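Local coordinates for protein lipoteichoic acid primase (Listeria monocytogenes, PDB 4UOP) that is a sulfatase-family protein whose extracellular catalytic domain holds a magnesium ion, at residues K35-I40 with I357-D362; D39-S44 with S367-P372. One frame throughout, in Å; residues are numbered along the deposited sequence.

Interaction 1. Residues K35-I40 with I357-D362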
loop_
_atom_site.group_PDB
_atom_site.type_symbol
_atom_site.label_atom_id
_atom_site.label_comp_id
_atom_site.label_asym_id
_atom_site.label_seq_id
_atom_site.Cartn_x
_atom_site.Cartn_y
_atom_site.Cartn_z
ATOM N N LYS B 35 -24.807 -9.598 -12.841
ATOM C CA LYS B 35 -24.775 -10.941 -13.400
ATOM C C LYS B 35 -23.379 -11.294 -13.896
ATOM O O LYS B 35 -22.878 -12.381 -13.623
ATOM C CB LYS B 35 -25.786 -11.035 -14.563
ATOM C CG LYS B 35 -25.916 -12.401 -15.214
ATOM C CD LYS B 35 -26.430 -13.455 -14.245
ATOM C CE LYS B 35 -27.094 -14.615 -14.984
ATOM N NZ LYS B 35 -26.252 -15.134 -16.100
ATOM N N ASN B 36 -22.760 -10.378 -14.634
ATOM C CA ASN B 36 -21.415 -10.591 -15.159
ATOM C C ASN B 36 -20.416 -10.868 -14.048
ATOM O O ASN B 36 -19.615 -11.793 -14.147
ATOM C CB ASN B 36 -20.930 -9.366 -15.932
ATOM C CG ASN B 36 -21.688 -9.151 -17.219
ATOM O OD1 ASN B 36 -22.372 -10.048 -17.707
ATOM N ND2 ASN B 36 -21.580 -7.951 -17.769
ATOM N N VAL B 37 -20.475 -10.055 -13.001
ATOM C CA VAL B 37 -19.565 -10.194 -11.857
ATOM C C VAL B 37 -19.741 -11.563 -11.224
ATOM O O VAL B 37 -18.767 -12.271 -10.996
ATOM C CB VAL B 37 -19.789 -9.072 -10.828
ATOM C CG1 VAL B 37 -19.142 -9.405 -9.484
ATOM C CG2 VAL B 37 -19.252 -7.763 -11.376
ATOM N N ASN B 38 -20.985 -11.952 -10.968
ATOM C CA ASN B 38 -21.261 -13.266 -10.384
ATOM C C ASN B 38 -20.752 -14.405 -11.264
ATOM O O ASN B 38 -20.193 -15.366 -10.760
ATOM C CB ASN B 38 -22.760 -13.439 -10.090
ATOM C CG ASN B 38 -23.272 -12.468 -9.030
ATOM O OD1 ASN B 38 -22.501 -11.852 -8.290
ATOM N ND2 ASN B 38 -24.576 -12.332 -8.954
ATOM N N ASP B 39 -20.958 -14.300 -12.581
ATOM C CA ASP B 39 -20.459 -15.303 -13.528
ATOM C C ASP B 39 -18.937 -15.403 -13.521
ATOM O O ASP B 39 -18.388 -16.500 -13.576
ATOM C CB ASP B 39 -20.935 -14.986 -14.961
ATOM C CG ASP B 39 -22.426 -15.229 -15.161
ATOM O OD1 ASP B 39 -23.054 -15.942 -14.343
ATOM O OD2 ASP B 39 -22.975 -14.707 -16.161
ATOM N N ILE B 40 -18.255 -14.263 -13.463
ATOM C CA ILE B 40 -16.791 -14.248 -13.372
ATOM C C ILE B 40 -16.303 -14.974 -12.107
ATOM O O ILE B 40 -15.381 -15.785 -12.174
ATOM C CB ILE B 40 -16.234 -12.809 -13.423
ATOM C CG1 ILE B 40 -16.435 -12.219 -14.828
ATOM C CG2 ILE B 40 -14.755 -12.786 -13.055
ATOM C CD1 ILE B 40 -16.286 -10.717 -14.888
ATOM N N ILE B 357 -24.320 -4.366 -7.880
ATOM C CA ILE B 357 -23.137 -5.182 -8.084
ATOM C C ILE B 357 -22.556 -5.534 -6.706
ATOM O O ILE B 357 -22.386 -4.654 -5.857
ATOM C CB ILE B 357 -22.120 -4.446 -8.970
ATOM C CG1 ILE B 357 -22.641 -4.421 -10.416
ATOM C CG2 ILE B 357 -20.765 -5.130 -8.923
ATOM C CD1 ILE B 357 -22.062 -3.320 -11.272
ATOM N N MET B 358 -22.348 -6.821 -6.470
ATOM C CA MET B 358 -21.715 -7.313 -5.236
ATOM C C MET B 358 -20.647 -8.320 -5.641
ATOM O O MET B 358 -20.926 -9.263 -6.389
ATOM C CB MET B 358 -22.750 -7.963 -4.301
ATOM C CG MET B 358 -23.789 -6.998 -3.697
ATOM S SD MET B 358 -24.849 -7.794 -2.462
ATOM C CE MET B 358 -25.667 -9.080 -3.430
ATOM N N PHE B 359 -19.420 -8.125 -5.155
ATOM C CA PHE B 359 -18.340 -9.060 -5.441
ATOM C C PHE B 359 -18.308 -10.189 -4.429
ATOM O O PHE B 359 -17.694 -11.216 -4.666
ATOM C CB PHE B 359 -17.007 -8.333 -5.510
ATOM C CG PHE B 359 -16.888 -7.473 -6.724
ATOM C CD1 PHE B 359 -17.478 -6.218 -6.758
ATOM C CD2 PHE B 359 -16.274 -7.956 -7.869
ATOM C CE1 PHE B 359 -17.411 -5.438 -7.908
ATOM C CE2 PHE B 359 -16.203 -7.179 -9.021
ATOM C CZ PHE B 359 -16.776 -5.924 -9.037
ATOM N N GLY B 360 -18.984 -9.993 -3.306
ATOM C CA GLY B 360 -19.165 -11.060 -2.327
ATOM C C GLY B 360 -20.282 -11.993 -2.708
ATOM O O GLY B 360 -21.032 -11.725 -3.662
ATOM N N THR B 361 -20.400 -13.072 -1.943
ATOM C CA THR B 361 -21.358 -14.138 -2.151
ATOM C C THR B 361 -22.098 -14.447 -0.840
ATOM O O THR B 361 -21.524 -14.363 0.245
ATOM C CB THR B 361 -20.616 -15.407 -2.632
ATOM O OG1 THR B 361 -19.865 -15.092 -3.813
ATOM C CG2 THR B 361 -21.563 -16.544 -2.926
ATOM N N ASP B 362 -23.362 -14.816 -0.955
ATOM C CA ASP B 362 -24.156 -15.285 0.168
ATOM C C ASP B 362 -23.569 -16.612 0.649
ATOM O O ASP B 362 -23.732 -17.656 0.025
ATOM C CB ASP B 362 -25.618 -15.421 -0.254
ATOM C CG ASP B 362 -26.506 -16.023 0.816
ATOM O OD1 ASP B 362 -26.046 -16.310 1.945
ATOM O OD2 ASP B 362 -27.705 -16.210 0.517
HETATM O O HOH W 1 -22.805 -8.952 -8.630
HETATM O O HOH W 2 -23.042 -11.695 -5.308
#

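Interaction 2. Residues D39-S44 with S367-P372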
loop_
_atom_site.group_PDB
_atom_site.type_symbol
_atom_site.label_atom_id
_atom_site.label_comp_id
_atom_site.label_asym_id
_atom_site.label_seq_id
_atom_site.Cartn_x
_atom_site.Cartn_y
_atom_site.Cartn_z
ATOM N N ASP B 39 -20.958 -14.300 -12.581
ATOM C CA ASP B 39 -20.459 -15.303 -13.528
ATOM C C ASP B 39 -18.937 -15.403 -13.521
ATOM O O ASP B 39 -18.388 -16.500 -13.576
ATOM C CB ASP B 39 -20.935 -14.986 -14.961
ATOM C CG ASP B 39 -22.426 -15.229 -15.161
ATOM O OD1 ASP B 39 -23.054 -15.942 -14.343
ATOM O OD2 ASP B 39 -22.975 -14.707 -16.161
ATOM N N ILE B 40 -18.255 -14.263 -13.463
ATOM C CA ILE B 40 -16.791 -14.248 -13.372
ATOM C C ILE B 40 -16.303 -14.974 -12.107
ATOM O O ILE B 40 -15.381 -15.785 -12.174
ATOM C CB ILE B 40 -16.234 -12.809 -13.423
ATOM C CG1 ILE B 40 -16.435 -12.219 -14.828
ATOM C CG2 ILE B 40 -14.755 -12.786 -13.055
ATOM C CD1 ILE B 40 -16.286 -10.717 -14.888
ATOM N N LYS B 41 -16.941 -14.705 -10.966
ATOM C CA LYS B 41 -16.553 -15.357 -9.711
ATOM C C LYS B 41 -16.773 -16.864 -9.788
ATOM O O LYS B 41 -15.974 -17.638 -9.287
ATOM C CB LYS B 41 -17.310 -14.770 -8.516
ATOM C CG LYS B 41 -16.742 -15.241 -7.173
ATOM C CD LYS B 41 -17.290 -14.442 -6.011
ATOM C CE LYS B 41 -16.566 -14.765 -4.701
ATOM N NZ LYS B 41 -17.193 -14.023 -3.561
ATOM N N GLY B 42 -17.856 -17.273 -10.440
ATOM C CA GLY B 42 -18.097 -18.672 -10.714
ATOM C C GLY B 42 -18.481 -19.505 -9.512
ATOM O O GLY B 42 -18.325 -20.711 -9.543
ATOM N N VAL B 43 -18.970 -18.874 -8.445
ATOM C CA VAL B 43 -19.423 -19.622 -7.276
ATOM C C VAL B 43 -20.914 -19.882 -7.439
ATOM O O VAL B 43 -21.665 -18.972 -7.752
ATOM C CB VAL B 43 -19.161 -18.852 -5.965
ATOM C CG1 VAL B 43 -19.801 -19.565 -4.793
ATOM C CG2 VAL B 43 -17.667 -18.713 -5.745
ATOM N N SER B 44 -21.335 -21.122 -7.224
ATOM C CA SER B 44 -22.717 -21.493 -7.454
ATOM C C SER B 44 -23.543 -21.118 -6.217
ATOM O O SER B 44 -23.253 -21.584 -5.114
ATOM C CB SER B 44 -22.808 -22.994 -7.758
ATOM O OG SER B 44 -24.148 -23.381 -7.995
ATOM N N SER B 367 -21.488 -23.424 -1.559
ATOM C CA SER B 367 -20.601 -24.379 -0.911
ATOM C C SER B 367 -19.183 -24.339 -1.433
ATOM O O SER B 367 -18.326 -24.980 -0.839
ATOM C CB SER B 367 -21.151 -25.801 -1.029
ATOM O OG SER B 367 -22.202 -25.985 -0.096
ATOM N N ASN B 368 -18.932 -23.582 -2.497
ATOM C CA ASN B 368 -17.623 -23.544 -3.132
ATOM C C ASN B 368 -17.066 -22.122 -3.190
ATOM O O ASN B 368 -16.329 -21.769 -4.100
ATOM C CB ASN B 368 -17.681 -24.175 -4.544
ATOM C CG ASN B 368 -18.712 -23.512 -5.456
ATOM O OD1 ASN B 368 -19.629 -22.826 -4.994
ATOM N ND2 ASN B 368 -18.582 -23.745 -6.763
ATOM N N ASN B 369 -17.420 -21.297 -2.209
ATOM C CA ASN B 369 -16.932 -19.917 -2.184
ATOM C C ASN B 369 -15.413 -19.882 -1.992
ATOM O O ASN B 369 -14.818 -20.834 -1.486
ATOM C CB ASN B 369 -17.655 -19.117 -1.101
ATOM C CG ASN B 369 -17.407 -17.627 -1.202
ATOM O OD1 ASN B 369 -17.269 -17.071 -2.290
ATOM N ND2 ASN B 369 -17.364 -16.969 -0.057
ATOM N N TYR B 370 -14.783 -18.821 -2.477
ATOM C CA TYR B 370 -13.367 -18.600 -2.235
ATOM C C TYR B 370 -13.132 -17.115 -2.052
ATOM O O TYR B 370 -13.988 -16.309 -2.382
ATOM C CB TYR B 370 -12.514 -19.172 -3.372
ATOM C CG TYR B 370 -12.786 -18.565 -4.718
ATOM C CD1 TYR B 370 -13.832 -19.032 -5.506
ATOM C CD2 TYR B 370 -12.004 -17.534 -5.207
ATOM C CE1 TYR B 370 -14.102 -18.473 -6.725
ATOM C CE2 TYR B 370 -12.265 -16.973 -6.448
ATOM C CZ TYR B 370 -13.312 -17.457 -7.198
ATOM O OH TYR B 370 -13.585 -16.920 -8.431
ATOM N N VAL B 371 -11.982 -16.761 -1.500
ATOM C CA VAL B 371 -11.703 -15.380 -1.135
ATOM C C VAL B 371 -10.391 -14.903 -1.744
ATOM O O VAL B 371 -9.313 -15.300 -1.270
ATOM C CB VAL B 371 -11.624 -15.222 0.402
ATOM C CG1 VAL B 371 -11.476 -13.765 0.759
ATOM C CG2 VAL B 371 -12.860 -15.814 1.067
ATOM N N PRO B 372 -10.468 -14.051 -2.792
ATOM C CA PRO B 372 -9.279 -13.400 -3.332
ATOM C C PRO B 372 -8.595 -12.482 -2.313
ATOM O O PRO B 372 -9.281 -11.831 -1.524
ATOM C CB PRO B 372 -9.831 -12.580 -4.499
ATOM C CG PRO B 372 -11.074 -13.292 -4.892
ATOM C CD PRO B 372 -11.663 -13.742 -3.597
HETATM O O HOH W 3 -22.347 -24.033 -4.113
#

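Interaction 1. Residues K35-I40 with I357-D362
Val-37 lays one of its methyls on the ring of Phe-359, the two side chains crossing at about a right angle. CG1 stands over one face, 3.9 Å from the ring centroid and 24° off the normal, a CH-pi contact displaced toward the rim, with ring atom CD2 only 3.6 Å from Val-37 CG1. The torsion of Val-37 (chi1 164°) sets CG1 anti to its own backbone N and leaves CG2 for the far end of the ring, where it meets CZ of Phe-359 at 3.9 Å. The same CG2 also touches CG2 of Ile-357, again at 3.9 Å, so this methyl meets two apolar side chains that lie on the same side of it. Phe-359 sets out from the backbone heading off from the helix, but its ring comes back to lie under Val-37. This is how the N-terminal helix 34-41 docks on the loop that joins helix 341-348 to strand 371-373 in this sulfatase-family domain. The C-terminal helix 412-433 adds Tyr-431 against Ile-357 and Ser-428 against Phe-359. At the next residue of the helix the contact becomes polar and works through water. Asn-38 stretches its amide toward the loop, where OD1 lies 3.6 Å from Met-358 O; both oxygens are acceptors, and two waters sit beside Asn-38 OD1. Water 1 lies 2.9 Å from Asn-38 OD1 and takes the N-H of Met-358, whose N is 3.1 Å from that water. Water 2 also neighbours Asn-38 OD1, and its oxygen is 2.6 Å from Gly-360 O. The side chain of Met-358 turns to another neighbour, packing on Met-342 and Pro-343 of helix 341-348.

Interaction 2. Residues D39-S44 with S367-P372
Val-43 and Asn-369 bring their CA atoms to 5.7 Å as the segment leaving helix 34-41 runs roughly antiparallel to 367-370, the directions 153° apart. Gly-42, with positive phi, ends the helix and turns the chain. The contact joins this helix end to the lead-in to edge strand 371-373 of the five-stranded antiparallel sheet, and Tyr-370 also touches Ala-420 and Ser-421 of helix 412-433. The Tyr-370 and Lys-41 side chains run alongside each other in opposite senses, and the phenol OH gives its proton to Lys-41 O at 2.6 Å. It comes in the carbonyl plane on a lone pair (C=O...OH angle 124°). Val-43 CG2 rests obliquely against Tyr-370 CE1 at 3.7 Å, and its other methyl, CG1, meets Asn-368 OD1 at 3.3 Å. With its amide between backbone N and carbonyl carbon (chi1 57°), Asn-368 accepts the N-H of Ser-44 at OD1, 3.3 Å from that N. Water 3 donates to the same OD1 and to Ser-44 O, and accepts from Ser-367 N. The extended Lys-41 chain makes a weak bond to Asn-369 OD1, doubtful because NZ is crowded; Thr-361 OG1 and Phe-359 O also bond NZ, and Asn-369 ND2 bonds Val-335 O. Lys-41 O, the last helical carbonyl, thus finds its donor in a hydroxyl far along the chain; at a helix C-terminus it probably carries extra negative character, which would strengthen this bond.

Interactions 1 and 2 lie along one helix, 34-41, and share Asp-39 and Ile-40; their centres are 8 Å apart. Lys-41, of interaction 2, ties them together: its NZ is 2.9 Å from Thr-361 OG1 and 3.1 Å from Phe-359 O, both probable hydrogen bonds into the 357-362 loop, though the place of NZ is less sure. Thr-361 OG1 also packs 3.6 Å from Asn-369 OD1. Neither contact includes a magnesium ligand (Glu-66, Thr-108, Asp-284, His-285). One connection toward the site runs through Phe-359, whose backbone bonds Ser-118, just after the helix 107-117 that carries Thr-108.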